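Local coordinates for protein acetyl-xylan esterase (Streptomyces lividans, PDB 2CC0) that probably removes acetyl groups from xylan as a metal-dependent family 4 carbohydrate esterase with a bound zinc ion, acting in plant cell wall degradation, at residues 15-20 against 48-52; 130-136 against 155-161; 140-146 against 171-175. The contacts are given in a common frame with arbitrary orientation. Where two conformers were deposited one is given. Numbering follows the deposited sequence.

Contact 1 of 3, residues 15-20 against 48-52; sequences PSGSTQ and LVRAQ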
# COMPACT_ATOMS: atom_id res chain seq x y z
N PRO A 15 23.13 6.61 3.55
CA PRO A 15 23.79 7.71 2.85
C PRO A 15 25.19 7.34 2.38
O PRO A 15 25.63 6.20 2.57
CB PRO A 15 24.01 8.75 3.97
CG PRO A 15 23.76 8.06 5.26
CD PRO A 15 23.26 6.66 5.01
N SER A 16 25.85 8.24 1.66
CA SER A 16 26.84 7.95 0.60
C SER A 16 27.51 9.28 0.27
O SER A 16 27.01 10.36 0.66
CB SER A 16 26.36 7.25 -0.64
OG SER A 16 25.96 8.19 -1.59
N GLY A 17 28.63 9.23 -0.45
CA GLY A 17 29.20 10.46 -0.98
C GLY A 17 28.35 11.30 -1.94
O GLY A 17 28.74 12.42 -2.29
N SER A 18 27.21 10.75 -2.38
CA SER A 18 26.27 11.43 -3.27
C SER A 18 25.16 12.14 -2.51
O SER A 18 24.42 12.95 -3.09
CB SER A 18 25.61 10.42 -4.23
OG SER A 18 26.58 9.63 -4.89
N THR A 19 25.02 11.83 -1.23
CA THR A 19 23.85 12.27 -0.47
C THR A 19 23.74 13.78 -0.33
O THR A 19 22.66 14.34 -0.59
CB THR A 19 23.84 11.61 0.91
OG1 THR A 19 23.83 10.19 0.72
CG2 THR A 19 22.59 12.05 1.74
N GLN A 20 24.82 14.45 0.08
CA GLN A 20 24.68 15.90 0.29
C GLN A 20 24.25 16.65 -0.99
O GLN A 20 23.39 17.54 -0.92
CB GLN A 20 25.95 16.54 0.88
CG GLN A 20 25.70 17.97 1.38
CD GLN A 20 24.72 18.06 2.57
OE1 GLN A 20 25.06 17.66 3.68
NE2 GLN A 20 23.51 18.59 2.34
N LEU A 48 25.75 12.49 7.97
CA LEU A 48 24.90 12.52 6.76
C LEU A 48 23.48 12.09 7.06
O LEU A 48 22.53 12.55 6.40
CB LEU A 48 25.48 11.67 5.62
CG LEU A 48 26.67 12.29 4.90
CD1 LEU A 48 27.25 11.30 3.90
CD2 LEU A 48 26.29 13.62 4.23
N VAL A 49 23.31 11.22 8.05
CA VAL A 49 21.94 10.88 8.50
C VAL A 49 21.24 12.15 8.99
O VAL A 49 20.09 12.45 8.61
CB VAL A 49 21.93 9.83 9.60
CG1 VAL A 49 20.50 9.58 10.10
CG2 VAL A 49 22.56 8.50 9.09
N ARG A 50 21.94 12.90 9.85
CA ARG A 50 21.43 14.20 10.32
C ARG A 50 21.20 15.19 9.17
O ARG A 50 20.23 15.96 9.21
CB ARG A 50 22.39 14.84 11.33
CG ARG A 50 22.22 14.33 12.74
CD ARG A 50 20.79 14.53 13.31
NE ARG A 50 20.26 15.90 13.27
CZ ARG A 50 19.09 16.24 13.80
NH1 ARG A 50 18.35 15.33 14.44
NH2 ARG A 50 18.64 17.50 13.73
N ALA A 51 22.07 15.16 8.16
CA ALA A 51 21.94 16.10 7.04
C ALA A 51 20.61 15.85 6.32
O ALA A 51 19.95 16.78 5.89
CB ALA A 51 23.12 15.98 6.07
N GLN A 52 20.20 14.58 6.27
CA GLN A 52 18.90 14.26 5.65
C GLN A 52 17.76 14.92 6.42
O GLN A 52 16.86 15.53 5.84
CB GLN A 52 18.69 12.75 5.57
CG GLN A 52 19.72 12.07 4.70
CD GLN A 52 19.71 10.56 4.89
OE1 GLN A 52 19.42 10.03 5.99
NE2 GLN A 52 20.00 9.86 3.82
O HOH W 1 21.36 18.96 4.80
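Leu48 lies against Pro15 and the start of the turn that follows it, with its CB 3.7 Å from Pro15 CB and its CD1 3.4 Å from Ser16 O. Its covered area of 84 Å² is the largest of any residue in the contact. Pro15, which follows a cis peptide bond, adds a second apolar touch, Pro15 CG to Val49 CG2 at 4.0 Å. Where the chain turns into helix 19-28, Thr19 CG2 comes within 4.0 Å of Gln52 NE2, and Gln20 OE1 lies 3.5 Å from Ala51 CB. The turn is type I, from Ser16 to Thr19: Thr19 N donates to Ser16 O (3.1 Å), while Ser18 N donates to Ser16 OG (3.0 Å), a capping bond at the entry to the helix. The hydroxyls of Ser16 and Thr19 both bond the carboxylate of Asp156, and Gln52 is held by Asn37 of strand 34-37, so these polar groups find their main partners outside helix 46-54. The contact seats the loop leaving the zinc site against that helix; the Pro15 side chain is about 12 Å from the zinc, and the metal ligand Asp13 lies two residues earlier. The one polar link between the segments is a water, which accepts from Gln20 NE2 (3.3 Å) and donates to Ala51 O (2.8 Å); Gln20 NE2 also pairs with Asn24. With 327 Å² buried and direct hydrogen bonding absent between the segments, their association rests mainly on close van der Waals fit, supplemented by that single water.

Contact 2 of 3, residues 130-136 against 155-161; sequences DWNNAST and HDWPANT. With ACT (acetate ion), chain D.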
# COMPACT_ATOMS: atom_id res chain seq x y z
N ASP A 130 16.23 3.90 -11.99
CA ASP A 130 17.47 4.68 -11.94
C ASP A 130 18.70 3.82 -11.60
O ASP A 130 19.82 4.15 -11.96
CB ASP A 130 17.32 5.92 -11.03
CG ASP A 130 17.09 5.58 -9.57
OD1 ASP A 130 16.72 4.41 -9.25
OD2 ASP A 130 17.26 6.53 -8.75
N TRP A 131 18.45 2.69 -10.94
CA TRP A 131 19.48 1.71 -10.58
C TRP A 131 19.89 0.84 -11.77
O TRP A 131 20.89 0.11 -11.71
CB TRP A 131 18.94 0.82 -9.46
CG TRP A 131 17.71 0.06 -9.90
CD1 TRP A 131 16.42 0.51 -9.88
CD2 TRP A 131 17.67 -1.26 -10.46
NE1 TRP A 131 15.58 -0.46 -10.38
CE2 TRP A 131 16.32 -1.55 -10.75
CE3 TRP A 131 18.66 -2.24 -10.74
CZ2 TRP A 131 15.92 -2.78 -11.31
CZ3 TRP A 131 18.26 -3.46 -11.29
CH2 TRP A 131 16.90 -3.72 -11.57
N ASN A 132 19.07 0.88 -12.83
CA ASN A 132 19.22 0.02 -14.01
C ASN A 132 19.48 0.85 -15.26
O ASN A 132 18.98 0.52 -16.35
CB ASN A 132 17.96 -0.87 -14.18
CG ASN A 132 18.17 -2.05 -15.14
OD1 ASN A 132 19.28 -2.53 -15.33
ND2 ASN A 132 17.07 -2.55 -15.73
N ASN A 133 20.26 1.92 -15.09
CA ASN A 133 20.71 2.80 -16.18
C ASN A 133 19.65 3.66 -16.88
O ASN A 133 19.86 4.13 -17.99
CB ASN A 133 21.56 2.03 -17.21
CG ASN A 133 22.95 1.67 -16.67
OD1 ASN A 133 23.25 0.50 -16.39
ND2 ASN A 133 23.79 2.68 -16.50
N ALA A 134 18.51 3.88 -16.23
CA ALA A 134 17.52 4.77 -16.83
C ALA A 134 18.11 6.15 -17.07
O ALA A 134 18.89 6.66 -16.27
CB ALA A 134 16.29 4.87 -15.95
N SER A 135 17.74 6.73 -18.20
CA SER A 135 18.14 8.10 -18.53
C SER A 135 17.42 9.07 -17.61
O SER A 135 16.41 8.71 -16.97
CB SER A 135 17.76 8.40 -19.98
OG SER A 135 16.35 8.37 -20.12
N THR A 136 17.95 10.28 -17.52
CA THR A 136 17.26 11.38 -16.85
C THR A 136 15.84 11.52 -17.39
O THR A 136 14.87 11.65 -16.60
CB THR A 136 18.07 12.68 -16.97
OG1 THR A 136 19.37 12.47 -16.40
CG2 THR A 136 17.37 13.81 -16.24
N HIS A 155 17.01 5.93 -6.15
CA HIS A 155 18.17 5.63 -5.31
C HIS A 155 19.02 6.85 -5.03
O HIS A 155 18.98 7.82 -5.79
CB HIS A 155 18.99 4.52 -5.97
CG HIS A 155 18.26 3.21 -6.00
ND1 HIS A 155 17.23 2.95 -6.88
CD2 HIS A 155 18.36 2.12 -5.20
CE1 HIS A 155 16.74 1.75 -6.64
NE2 HIS A 155 17.41 1.22 -5.63
N ASP A 156 19.81 6.75 -3.96
CA ASP A 156 20.66 7.85 -3.47
C ASP A 156 21.85 8.16 -4.41
O ASP A 156 22.28 9.31 -4.49
CB ASP A 156 21.10 7.45 -2.05
CG ASP A 156 22.24 8.29 -1.48
OD1 ASP A 156 23.40 7.86 -1.65
OD2 ASP A 156 21.97 9.31 -0.80
N TRP A 157 22.33 7.15 -5.13
CA TRP A 157 23.61 7.24 -5.88
C TRP A 157 23.59 7.62 -7.39
O TRP A 157 24.59 8.18 -7.87
CB TRP A 157 24.43 5.95 -5.65
CG TRP A 157 23.72 4.71 -6.04
CD1 TRP A 157 23.03 3.87 -5.22
CD2 TRP A 157 23.63 4.16 -7.36
NE1 TRP A 157 22.51 2.81 -5.96
CE2 TRP A 157 22.87 2.98 -7.28
CE3 TRP A 157 24.14 4.56 -8.61
CZ2 TRP A 157 22.58 2.18 -8.41
CZ3 TRP A 157 23.85 3.77 -9.74
CH2 TRP A 157 23.07 2.60 -9.62
N PRO A 158 22.53 7.29 -8.16
CA PRO A 158 22.67 7.54 -9.62
C PRO A 158 22.84 9.02 -10.02
O PRO A 158 22.11 9.89 -9.54
CB PRO A 158 21.38 6.94 -10.23
CG PRO A 158 20.88 5.95 -9.18
CD PRO A 158 21.23 6.63 -7.85
N ALA A 159 23.80 9.30 -10.90
CA ALA A 159 23.98 10.65 -11.40
C ALA A 159 22.74 11.20 -12.13
O ALA A 159 22.41 12.38 -12.02
CB ALA A 159 25.22 10.72 -12.29
N ASN A 160 22.03 10.33 -12.86
CA ASN A 160 20.87 10.79 -13.62
C ASN A 160 19.70 11.17 -12.70
O ASN A 160 18.87 12.01 -13.06
CB ASN A 160 20.42 9.74 -14.64
CG ASN A 160 21.45 9.49 -15.71
OD1 ASN A 160 22.44 10.24 -15.84
ND2 ASN A 160 21.25 8.43 -16.49
N THR A 161 19.66 10.55 -11.52
CA THR A 161 18.68 10.94 -10.50
C THR A 161 18.95 12.36 -9.98
O THR A 161 18.05 13.19 -9.93
CB THR A 161 18.62 9.89 -9.40
OG1 THR A 161 18.27 8.64 -10.01
CG2 THR A 161 17.59 10.26 -8.29
C ACT D . 15.61 -1.80 -2.99
O ACT D . 16.34 -2.82 -2.96
OXT ACT D . 16.18 -0.67 -3.11
CH3 ACT D . 14.12 -1.92 -2.88
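The carboxylate of Asp130 takes three hydrogen bonds from the other segment: His155 ND1 to Asp130 OD1 (2.8 Å, 161°), His155 N to Asp130 OD2 (2.7 Å, 158°) and Thr161 OG1 to Asp130 OD2 (2.7 Å). The ND1 bond orients the imidazole; the His155 side chain lies about 4 Å from the zinc without being one of its ligands, Asp13, His62 and His66. His155 NE2 makes a weak hydrogen bond to OXT of an acetate (3.4 Å, 137°), probably from the crystallisation liquor, which Tyr103 N also holds. By sequence, Asp130-Trp131 and His155 match the Asp-Trp and Leu-X-His motifs of family 4 esterases, in which the histidine probably lies near the reacting group. Asn160 ND2 donates to Ala134 O (3.0 Å, 174°). Packing surrounds these bonds: Trp131 CB sits over the His155 ring face in a CH-pi contact (3.9 Å to the centroid, 23° off the normal) and meets Trp157 CZ2 at 4.0 Å, and Pro158 CG approaches Asp130 O at 3.5 Å. The 130-136 loop, between strand 126-127 and helix 136-144, covers the end of strand 151-155 and the start of helix 159-174; Ile139 of helix 136-144 touches Asp130, Asn160 and Thr161.

Contact 3 of 3, residues 140-146 against 171-175; sequences VQAVSRL and TLAGK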
# COMPACT_ATOMS: atom_id res chain seq x y z
N VAL A 140 12.30 11.11 -15.12
CA VAL A 140 11.28 12.15 -15.09
C VAL A 140 9.93 11.59 -15.57
O VAL A 140 8.89 11.88 -14.97
CB VAL A 140 11.69 13.40 -15.92
CG1 VAL A 140 10.56 14.44 -15.93
CG2 VAL A 140 12.99 14.02 -15.32
N GLN A 141 9.96 10.80 -16.65
CA GLN A 141 8.78 10.13 -17.18
C GLN A 141 8.12 9.22 -16.14
O GLN A 141 6.89 9.17 -16.00
CB GLN A 141 9.16 9.32 -18.42
CG GLN A 141 8.00 8.57 -19.08
CD GLN A 141 6.82 9.48 -19.49
OE1 GLN A 141 5.67 9.03 -19.54
NE2 GLN A 141 7.11 10.74 -19.77
N ALA A 142 8.95 8.48 -15.39
CA ALA A 142 8.42 7.60 -14.32
C ALA A 142 7.69 8.44 -13.27
O ALA A 142 6.60 8.09 -12.83
CB ALA A 142 9.56 6.80 -13.68
N VAL A 143 8.27 9.57 -12.85
CA VAL A 143 7.62 10.49 -11.92
C VAL A 143 6.28 10.99 -12.47
O VAL A 143 5.31 11.10 -11.72
CB VAL A 143 8.56 11.67 -11.51
CG1 VAL A 143 7.78 12.77 -10.81
CG2 VAL A 143 9.69 11.16 -10.63
N SER A 144 6.23 11.24 -13.78
CA SER A 144 5.00 11.72 -14.44
C SER A 144 3.82 10.73 -14.36
O SER A 144 2.67 11.11 -14.56
CB SER A 144 5.26 12.14 -15.89
OG SER A 144 5.19 11.04 -16.80
N ARG A 145 4.10 9.47 -14.05
CA ARG A 145 3.06 8.45 -13.94
C ARG A 145 2.37 8.43 -12.58
O ARG A 145 1.34 7.76 -12.41
CB ARG A 145 3.64 7.09 -14.24
CG ARG A 145 4.17 7.01 -15.65
CD ARG A 145 4.12 5.61 -16.12
NE ARG A 145 5.13 4.79 -15.48
CZ ARG A 145 6.41 4.74 -15.86
NH1 ARG A 145 6.86 5.48 -16.86
NH2 ARG A 145 7.26 3.93 -15.22
N LEU A 146 2.96 9.12 -11.60
CA LEU A 146 2.45 9.07 -10.24
C LEU A 146 1.18 9.87 -10.09
O LEU A 146 1.11 11.02 -10.53
CB LEU A 146 3.47 9.61 -9.25
CG LEU A 146 4.80 8.87 -9.11
CD1 LEU A 146 5.81 9.77 -8.39
CD2 LEU A 146 4.57 7.55 -8.38
N THR A 171 7.62 18.67 -13.07
CA THR A 171 6.59 17.70 -13.40
C THR A 171 5.48 17.70 -12.34
O THR A 171 4.29 17.75 -12.68
CB THR A 171 7.21 16.30 -13.56
OG1 THR A 171 8.16 16.34 -14.62
CG2 THR A 171 6.13 15.24 -13.89
N LEU A 172 5.87 17.64 -11.07
CA LEU A 172 4.88 17.62 -10.00
C LEU A 172 4.08 18.92 -9.97
O LEU A 172 2.85 18.88 -9.89
CB LEU A 172 5.54 17.37 -8.64
CG LEU A 172 6.14 15.96 -8.50
CD1 LEU A 172 6.80 15.85 -7.12
CD2 LEU A 172 5.09 14.87 -8.73
N ALA A 173 4.78 20.05 -10.05
CA ALA A 173 4.14 21.36 -10.02
C ALA A 173 3.15 21.50 -11.17
O ALA A 173 2.02 21.95 -10.96
CB ALA A 173 5.18 22.49 -10.04
N GLY A 174 3.54 21.07 -12.36
CA GLY A 174 2.64 21.08 -13.53
C GLY A 174 1.33 20.34 -13.32
O GLY A 174 0.29 20.68 -13.93
N LYS A 175 1.36 19.34 -12.43
CA LYS A 175 0.23 18.46 -12.19
C LYS A 175 -0.54 18.84 -10.94
O LYS A 175 -1.50 18.16 -10.58
CB LYS A 175 0.72 17.02 -12.06
CG LYS A 175 1.11 16.41 -13.38
CD LYS A 175 1.74 15.08 -13.16
CE LYS A 175 1.12 14.07 -14.08
NZ LYS A 175 0.96 12.77 -13.43
O HOH W 2 3.11 12.77 -11.60
O HOH W 3 -0.93 11.72 -12.28
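Val140 opens the contact with CG1 3.3 Å from Thr171 OG1, a hydroxyl whose own hydrogen bond goes to Arg167 O one turn back in its helix. One turn on, Val143 CG1 lies 4.0 Å from Leu172 CD2 and 4.3 Å from Thr171 CG2. Beneath this pair are the strands: Val143 also touches Ile152, and Leu172 touches Val7. Helix 136-144 is the connection of a beta-alpha-beta crossover between parallel strands 126-127 and 151-155, and helix 159-174 leads on to strand 177-179, so the two pack as neighbouring outer helices, consistent with the distorted beta/alpha barrel of polysaccharide deacetylases. Ser144 comes nearest in backbone, CA to CA of Thr171 at 6.3 Å, and its CB is 3.8 Å from Thr171 CG2; its OG turns back to Gln141 O (2.7 Å). Ser144 O accepts from Lys175 NZ (2.6 Å). At Leu146, past the helix, two waters accept from Lys175 NZ and donate to Leu146 O, lying 2.9 Å and 2.8 Å from that oxygen, the former also donating to Val143 O (2.8 Å).

In the fold
Contact 1 closes before contact 2 opens along the chain; their centres are 17 Å apart, and they touch through Asp156 of contact 2. Contacts 2 and 3 have centres 16 Å apart, and their segments alternate along the chain, 130-136 and 140-146 pairing with 155-161 and 171-175. Helix 159-174 belongs to both, joining the zinc-side loops at its start to the helix pair at its end. Contacts 1 and 3 do not touch: their centres are 25 Å apart and their nearest atoms about 16 Å. Contact 2 lies beside the metal, contact 1 joins it through Asp156, and contact 3 is the outer helix packing at the far end of helix 159-174.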